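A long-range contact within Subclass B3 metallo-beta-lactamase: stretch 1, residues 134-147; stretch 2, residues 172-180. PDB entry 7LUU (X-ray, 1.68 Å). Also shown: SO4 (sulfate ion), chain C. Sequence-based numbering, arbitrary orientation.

Stretch 1 134-147: LARDTGATVVASRR
Stretch 2 172-180: AVSRLRVMK

The two stretches meet as neighbouring parallel strands, burying 645 Å² between them. Stretch 1 leaves a helix at Thr138, turns through Gly139 (phi/psi 85/8, a positive phi that favours glycine), and extends as a strand from Thr141, and another helix starts at Arg146. In register, Val142 pairs with Leu176, Val143 with Arg177 and Ala144 with Val178, at CA–CA distances of 4.8, 4.8 and 5.2 Å; the strand axes cross at -30°. Phi/psi values of -92/137 at Val142, -123/131 at Val143 and -120/127 at Arg177 keep the backbones extended.

Four backbone hydrogen bonds form the ladder, running alternately in the manner of parallel sheets: Val142 N to Arg175 O (2.9 Å), Arg177 N to Val142 O (2.8 Å), Ala144 N to Arg177 O (3.0 Å) and Met179 N to Ala144 O (2.8 Å). CA-H...O contacts fill the intervals, from Leu176 CA to Val142 O (3.2 Å), Val143 CA to Arg177 O (3.3 Å) and Val178 CA to Ala144 O (3.2 Å). Past the ladder, water 2 accepts from Arg146 N (3.0 Å) and donates to Met179 O (2.7 Å), linking the backbones where they no longer bond directly.

Apolar packing occurs on both sheet faces. Val142, Ala144, Leu176 and Val178 share one. Val142 (chi1 t) places CG2 3.6 Å from Val173 CG1 and CG1 3.9 Å from Leu176 CD2; Leu176 is m, t. The small methyl of Ala144 suits its buried position. On the face of Val143 and Arg177, Val143 (t) brings CG1 to 3.4 Å from Met179 CG, Met179 having chi1 m and chi2 -92°. Arg177, t at chi1 to chi3, leads its charged end away, while its aliphatic CB lies 3.8 Å from Thr141 CG2.

Arg175 supplies the polar side-chain anchor and has the largest area covered, 119 Å². Its CB points sideways, but the t, t, m chain, with chi4 130°, brings its end nearer. NH1 donates to Ala135 O (3.1 Å) and Ala140 O (2.8 Å), both near the guanidinium plane, so one long side chain ties the helix to the residue just before the strand. NH2 also donates to water 1 (3.0 Å), which in turn donates to Arg136 O (2.9 Å). Thr138 (chi1 p) braces the turn from within: OG1 donates to Leu134 O (2.7 Å) and accepts from Ala140 N (3.1 Å).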

ATOM      1  N   LEU A 134       6.601   4.094 -12.750  1.00 14.64           N
ATOM      2  CA  LEU A 134       6.148   2.751 -13.174  1.00 13.17           C
ATOM      3  C   LEU A 134       5.012   2.862 -14.187  1.00 15.74           C
ATOM      4  O   LEU A 134       4.984   2.143 -15.193  1.00 16.22           O
ATOM      5  CB  LEU A 134       5.669   1.908 -11.960  1.00 15.29           C
ATOM      6  CG  LEU A 134       6.797   1.576 -10.980  1.00 13.22           C
ATOM      7  CD1 LEU A 134       6.192   1.114  -9.661  1.00 17.67           C
ATOM      8  CD2 LEU A 134       7.695   0.513 -11.645  1.00 19.38           C
ATOM      9  N   ALA A 135       4.082   3.798 -13.958  1.00 14.97           N
ATOM     10  CA  ALA A 135       3.002   3.991 -14.904  1.00 16.19           C
ATOM     11  C   ALA A 135       3.542   4.483 -16.245  1.00 17.77           C
ATOM     12  O   ALA A 135       3.060   4.049 -17.302  1.00 19.40           O
ATOM     13  CB  ALA A 135       1.940   4.954 -14.333  1.00 14.40           C
ATOM     14  N   ARG A 136       4.488   5.420 -16.201  1.00 14.97           N
ATOM     15  CA  ARG A 136       5.101   5.924 -17.430  1.00 18.08           C
ATOM     16  C   ARG A 136       5.706   4.782 -18.224  1.00 19.46           C
ATOM     17  O   ARG A 136       5.481   4.649 -19.447  1.00 20.80           O
ATOM     18  CB  ARG A 136       6.167   6.971 -17.094  1.00 18.02           C
ATOM     19  CG  ARG A 136       7.022   7.432 -18.347  1.00 21.21           C
ATOM     20  CD  ARG A 136       8.189   8.291 -17.905  1.00 17.74           C
ATOM     21  NE  ARG A 136       9.077   7.534 -17.043  1.00 25.11           N
ATOM     22  CZ  ARG A 136      10.063   8.072 -16.312  1.00 22.69           C
ATOM     23  NH1 ARG A 136      10.793   7.323 -15.480  1.00 23.60           N
ATOM     24  NH2 ARG A 136      10.233   9.370 -16.329  1.00 24.14           N
ATOM     25  N   ASP A 137       6.475   3.937 -17.552  1.00 17.36           N
ATOM     26  CA  ASP A 137       7.287   2.959 -18.273  1.00 21.42           C
ATOM     27  C   ASP A 137       6.455   1.781 -18.773  1.00 19.00           C
ATOM     28  O   ASP A 137       6.810   1.155 -19.794  1.00 22.45           O
ATOM     29  CB  ASP A 137       8.409   2.444 -17.357  1.00 25.83           C
ATOM     30  CG  ASP A 137       9.628   3.439 -17.239  1.00 39.01           C
ATOM     31  OD1 ASP A 137       9.558   4.606 -17.684  1.00 28.43           O
ATOM     32  OD2 ASP A 137      10.704   2.988 -16.738  1.00 40.73           O
ATOM     33  N   THR A 138       5.353   1.496 -18.119  1.00 14.77           N
ATOM     34  CA  THR A 138       4.521   0.311 -18.408  1.00 17.27           C
ATOM     35  C   THR A 138       3.243   0.609 -19.181  1.00 19.77           C
ATOM     36  O   THR A 138       2.712  -0.307 -19.838  1.00 22.96           O
ATOM     37  CB  THR A 138       4.055  -0.417 -17.155  1.00 17.18           C
ATOM     38  OG1 THR A 138       3.235   0.427 -16.346  1.00 15.68           O
ATOM     39  CG2 THR A 138       5.231  -0.904 -16.284  1.00 16.76           C
ATOM     40  N   GLY A 139       2.711   1.807 -19.038  1.00 16.68           N
ATOM     41  CA  GLY A 139       1.427   2.200 -19.570  1.00 18.61           C
ATOM     42  C   GLY A 139       0.266   1.841 -18.674  1.00 18.50           C
ATOM     43  O   GLY A 139      -0.893   2.089 -19.053  1.00 19.80           O
ATOM     44  N   ALA A 140       0.555   1.373 -17.468  1.00 14.54           N
ATOM     45  CA  ALA A 140      -0.487   0.968 -16.542  1.00 13.71           C
ATOM     46  C   ALA A 140      -1.356   2.157 -16.099  1.00 15.98           C
ATOM     47  O   ALA A 140      -0.885   3.285 -15.961  1.00 18.02           O
ATOM     48  CB  ALA A 140       0.127   0.281 -15.290  1.00 14.36           C
ATOM     49  N   THR A 141      -2.593   1.824 -15.696  1.00 14.32           N
ATOM     50  CA  THR A 141      -3.505   2.728 -15.033  1.00 16.92           C
ATOM     51  C   THR A 141      -3.329   2.576 -13.532  1.00 16.80           C
ATOM     52  O   THR A 141      -3.252   1.452 -13.050  1.00 13.71           O
ATOM     53  CB  THR A 141      -4.949   2.386 -15.417  1.00 18.69           C
ATOM     54  OG1 THR A 141      -5.106   2.815 -16.786  1.00 19.22           O
ATOM     55  CG2 THR A 141      -5.964   3.226 -14.560  1.00 21.06           C
ATOM     56  N   VAL A 142      -3.282   3.715 -12.809  1.00 13.76           N
ATOM     57  CA  VAL A 142      -3.105   3.690 -11.360  1.00 14.95           C
ATOM     58  C   VAL A 142      -4.464   3.681 -10.719  1.00 17.05           C
ATOM     59  O   VAL A 142      -5.343   4.474 -11.106  1.00 17.14           O
ATOM     60  CB  VAL A 142      -2.284   4.917 -10.906  1.00 13.83           C
ATOM     61  CG1 VAL A 142      -2.085   4.858  -9.359  1.00 13.80           C
ATOM     62  CG2 VAL A 142      -0.957   4.865 -11.591  1.00 15.71           C
ATOM     63  N   VAL A 143      -4.629   2.850  -9.697  1.00 12.75           N
ATOM     64  CA  VAL A 143      -5.953   2.615  -9.113  1.00 15.44           C
ATOM     65  C   VAL A 143      -5.893   2.956  -7.646  1.00 13.55           C
ATOM     66  O   VAL A 143      -4.980   2.506  -6.952  1.00 12.75           O
ATOM     67  CB  VAL A 143      -6.353   1.141  -9.273  1.00 13.65           C
ATOM     68  CG1 VAL A 143      -7.765   0.970  -8.723  1.00 16.75           C
ATOM     69  CG2 VAL A 143      -6.274   0.666 -10.745  1.00 15.25           C
ATOM     70  N   ALA A 144      -6.863   3.761  -7.162  1.00 13.34           N
ATOM     71  CA  ALA A 144      -6.816   4.212  -5.763  1.00 15.31           C
ATOM     72  C   ALA A 144      -8.230   4.522  -5.279  1.00 13.89           C
ATOM     73  O   ALA A 144      -9.186   4.530  -6.052  1.00 15.50           O
ATOM     74  CB  ALA A 144      -5.949   5.463  -5.590  1.00 14.53           C
ATOM     75  N   SER A 145      -8.334   4.811  -4.002  1.00 13.87           N
ATOM     76  CA  SER A 145      -9.560   5.380  -3.467  1.00 14.19           C
ATOM     77  C   SER A 145      -9.770   6.803  -3.955  1.00 13.30           C
ATOM     78  O   SER A 145      -8.882   7.449  -4.548  1.00 14.79           O
ATOM     79  CB  SER A 145      -9.524   5.375  -1.953  1.00 14.93           C
ATOM     80  OG  SER A 145      -8.559   6.296  -1.501  1.00 16.41           O
ATOM     81  N   ARG A 146     -10.973   7.310  -3.687  1.00 16.48           N
ATOM     82  CA  ARG A 146     -11.276   8.698  -4.054  1.00 16.15           C
ATOM     83  C   ARG A 146     -10.280   9.679  -3.411  1.00 17.97           C
ATOM     84  O   ARG A 146      -9.671  10.503  -4.110  1.00 18.72           O
ATOM     85  CB  ARG A 146     -12.738   9.039  -3.686  1.00 19.29           C
ATOM     86  CG  ARG A 146     -13.082  10.483  -4.157  1.00 21.86           C
ATOM     87  CD  ARG A 146     -14.499  10.871  -3.749  1.00 28.81           C
ATOM     88  NE  ARG A 146     -14.596  10.980  -2.286  1.00 33.80           N
ATOM     89  CZ  ARG A 146     -14.332  12.094  -1.593  1.00 32.35           C
ATOM     90  NH1 ARG A 146     -14.438  12.065  -0.296  1.00 31.27           N
ATOM     91  NH2 ARG A 146     -13.920  13.215  -2.184  1.00 36.08           N
ATOM     92  N   ARG A 147     -10.114   9.614  -2.070  1.00 16.70           N
ATOM     93  CA  ARG A 147      -9.180  10.515  -1.396  1.00 17.32           C
ATOM     94  C   ARG A 147      -7.737  10.197  -1.736  1.00 15.52           C
ATOM     95  O   ARG A 147      -6.883  11.112  -1.853  1.00 16.36           O
ATOM     96  CB  ARG A 147      -9.417  10.449   0.125  1.00 15.56           C
ATOM     97  CG  ARG A 147     -10.719  11.125   0.539  1.00 19.09           C
ATOM     98  CD  ARG A 147     -10.804  12.634   0.223  1.00 22.71           C
ATOM     99  NE  ARG A 147      -9.603  13.365   0.595  1.00 20.39           N
ATOM    100  CZ  ARG A 147      -9.257  13.704   1.839  1.00 20.53           C
ATOM    101  NH1 ARG A 147     -10.105  13.457   2.867  1.00 19.37           N
ATOM    102  NH2 ARG A 147      -8.083  14.341   2.041  1.00 22.45           N
ATOM    103  N   ALA A 172       3.919  13.216  -9.125  1.00 17.16           N
ATOM    104  CA  ALA A 172       2.465  13.199  -9.230  1.00 18.90           C
ATOM    105  C   ALA A 172       2.000  12.229 -10.310  1.00 16.20           C
ATOM    106  O   ALA A 172       2.691  11.971 -11.293  1.00 19.56           O
ATOM    107  CB  ALA A 172       1.905  14.594  -9.531  1.00 19.93           C
ATOM    108  N   VAL A 173       0.792  11.702 -10.122  1.00 16.90           N
ATOM    109  CA  VAL A 173       0.214  10.725 -11.030  1.00 17.65           C
ATOM    110  C   VAL A 173      -0.994  11.356 -11.689  1.00 23.40           C
ATOM    111  O   VAL A 173      -1.843  11.925 -11.004  1.00 30.42           O
ATOM    112  CB  VAL A 173      -0.260   9.476 -10.239  1.00 17.58           C
ATOM    113  CG1 VAL A 173      -0.976   8.412 -11.154  1.00 24.48           C
ATOM    114  CG2 VAL A 173       0.857   8.843  -9.502  1.00 18.41           C
ATOM    115  N   SER A 174      -1.171  11.091 -12.966  1.00 26.12           N
ATOM    116  CA  SER A 174      -2.333  11.649 -13.631  1.00 33.88           C
ATOM    117  C   SER A 174      -3.304  10.589 -14.116  1.00 33.80           C
ATOM    118  O   SER A 174      -4.498  10.873 -14.204  1.00 31.54           O
ATOM    119  CB  SER A 174      -1.894  12.533 -14.818  1.00 37.82           C
ATOM    120  OG  SER A 174      -0.853  11.904 -15.559  1.00 44.91           O
ATOM    121  N   ARG A 175      -2.839   9.366 -14.400  1.00 26.77           N
ATOM    122  CA  ARG A 175      -3.650   8.370 -15.123  1.00 26.76           C
ATOM    123  C   ARG A 175      -4.272   7.484 -14.050  1.00 30.68           C
ATOM    124  O   ARG A 175      -3.659   6.471 -13.668  1.00 27.03           O
ATOM    125  CB  ARG A 175      -2.799   7.516 -16.074  1.00 27.85           C
ATOM    126  CG  ARG A 175      -3.582   6.459 -16.920  1.00 27.74           C
ATOM    127  CD  ARG A 175      -2.653   5.497 -17.663  1.00 28.21           C
ATOM    128  NE  ARG A 175      -1.737   6.169 -18.591  1.00 31.94           N
ATOM    129  CZ  ARG A 175      -0.410   5.980 -18.641  1.00 34.72           C
ATOM    130  NH1 ARG A 175       0.208   5.100 -17.838  1.00 23.36           N
ATOM    131  NH2 ARG A 175       0.307   6.672 -19.564  1.00 35.82           N
ATOM    132  N   LEU A 176      -5.509   7.837 -13.610  1.00 26.60           N
ATOM    133  CA  LEU A 176      -6.063   7.366 -12.325  1.00 19.53           C
ATOM    134  C   LEU A 176      -7.473   6.832 -12.477  1.00 22.60           C
ATOM    135  O   LEU A 176      -8.328   7.454 -13.136  1.00 26.32           O
ATOM    136  CB  LEU A 176      -6.154   8.474 -11.298  1.00 23.52           C
ATOM    137  CG  LEU A 176      -4.800   8.767 -10.655  1.00 27.04           C
ATOM    138  CD1 LEU A 176      -4.746  10.169 -10.170  1.00 25.25           C
ATOM    139  CD2 LEU A 176      -4.584   7.859  -9.496  1.00 22.57           C
ATOM    140  N   ARG A 177      -7.730   5.703 -11.841  1.00 17.71           N
ATOM    141  CA  ARG A 177      -9.033   5.090 -11.777  1.00 17.57           C
ATOM    142  C   ARG A 177      -9.379   5.030 -10.313  1.00 18.85           C
ATOM    143  O   ARG A 177      -8.567   4.541  -9.526  1.00 19.35           O
ATOM    144  CB  ARG A 177      -9.001   3.663 -12.324  1.00 17.12           C
ATOM    145  CG  ARG A 177     -10.306   2.887 -12.077  1.00 20.99           C
ATOM    146  CD  ARG A 177     -10.203   1.577 -12.855  1.00 25.42           C
ATOM    147  NE  ARG A 177     -11.285   0.663 -12.573  1.00 26.40           N
ATOM    148  CZ  ARG A 177     -11.608  -0.346 -13.386  1.00 27.72           C
ATOM    149  NH1 ARG A 177     -12.612  -1.164 -13.089  1.00 27.95           N
ATOM    150  NH2 ARG A 177     -10.921  -0.518 -14.515  1.00 28.02           N
ATOM    151  N   VAL A 178     -10.549   5.547  -9.941  1.00 16.14           N
ATOM    152  CA  VAL A 178     -10.984   5.511  -8.538  1.00 17.04           C
ATOM    153  C   VAL A 178     -11.848   4.274  -8.302  1.00 16.31           C
ATOM    154  O   VAL A 178     -12.801   4.015  -9.056  1.00 19.00           O
ATOM    155  CB  VAL A 178     -11.772   6.774  -8.191  1.00 18.96           C
ATOM    156  CG1 VAL A 178     -12.451   6.677  -6.835  1.00 18.39           C
ATOM    157  CG2 VAL A 178     -10.831   7.962  -8.222  1.00 19.41           C
ATOM    158  N   MET A 179     -11.546   3.530  -7.243  1.00 16.24           N
ATOM    159  CA  MET A 179     -12.461   2.477  -6.745  1.00 15.72           C
ATOM    160  C   MET A 179     -13.169   2.917  -5.484  1.00 18.24           C
ATOM    161  O   MET A 179     -12.543   3.475  -4.582  1.00 19.08           O
ATOM    162  CB  MET A 179     -11.684   1.264  -6.346  1.00 18.14           C
ATOM    163  CG  MET A 179     -10.883   1.019  -7.373  1.00 27.13           C
ATOM    164  SD  MET A 179     -11.657  -0.046  -8.395  1.00 34.44           S
ATOM    165  CE  MET A 179     -10.407  -1.155  -7.857  1.00 15.19           C
ATOM    166  N   LYS A 180     -14.447   2.559  -5.402  1.00 18.44           N
ATOM    167  CA  LYS A 180     -15.234   2.733  -4.193  1.00 17.65           C
ATOM    168  C   LYS A 180     -14.990   1.584  -3.247  1.00 18.33           C
ATOM    169  O   LYS A 180     -14.506   0.528  -3.620  1.00 18.07           O
ATOM    170  CB  LYS A 180     -16.718   2.721  -4.544  1.00 18.11           C
ATOM    171  CG  LYS A 180     -17.123   3.856  -5.476  1.00 25.37           C
ATOM    172  CD  LYS A 180     -18.617   3.930  -5.541  1.00 30.31           C
ATOM    173  CE  LYS A 180     -19.102   5.128  -6.328  1.00 37.55           C
ATOM    174  NZ  LYS A 180     -20.403   4.830  -7.010  1.00 47.54           N
TER
HETATM  175  S   SO4 C 326     -15.463   8.627   0.222  1.00 85.80           S
HETATM  176  O1  SO4 C 326     -16.390   9.629   0.737  1.00 90.10           O
HETATM  177  O2  SO4 C 326     -14.104   9.143   0.339  1.00 89.37           O
HETATM  178  O3  SO4 C 326     -15.603   7.419   1.038  1.00 86.82           O
HETATM  179  O4  SO4 C 326     -15.735   8.367  -1.191  1.00 83.44           O
HETATM  180  O   HOH W   1       2.833   5.262 -20.524  1.00 27.62           O
HETATM  181  O   HOH W   2     -13.128   5.405  -2.807  1.00 19.30           O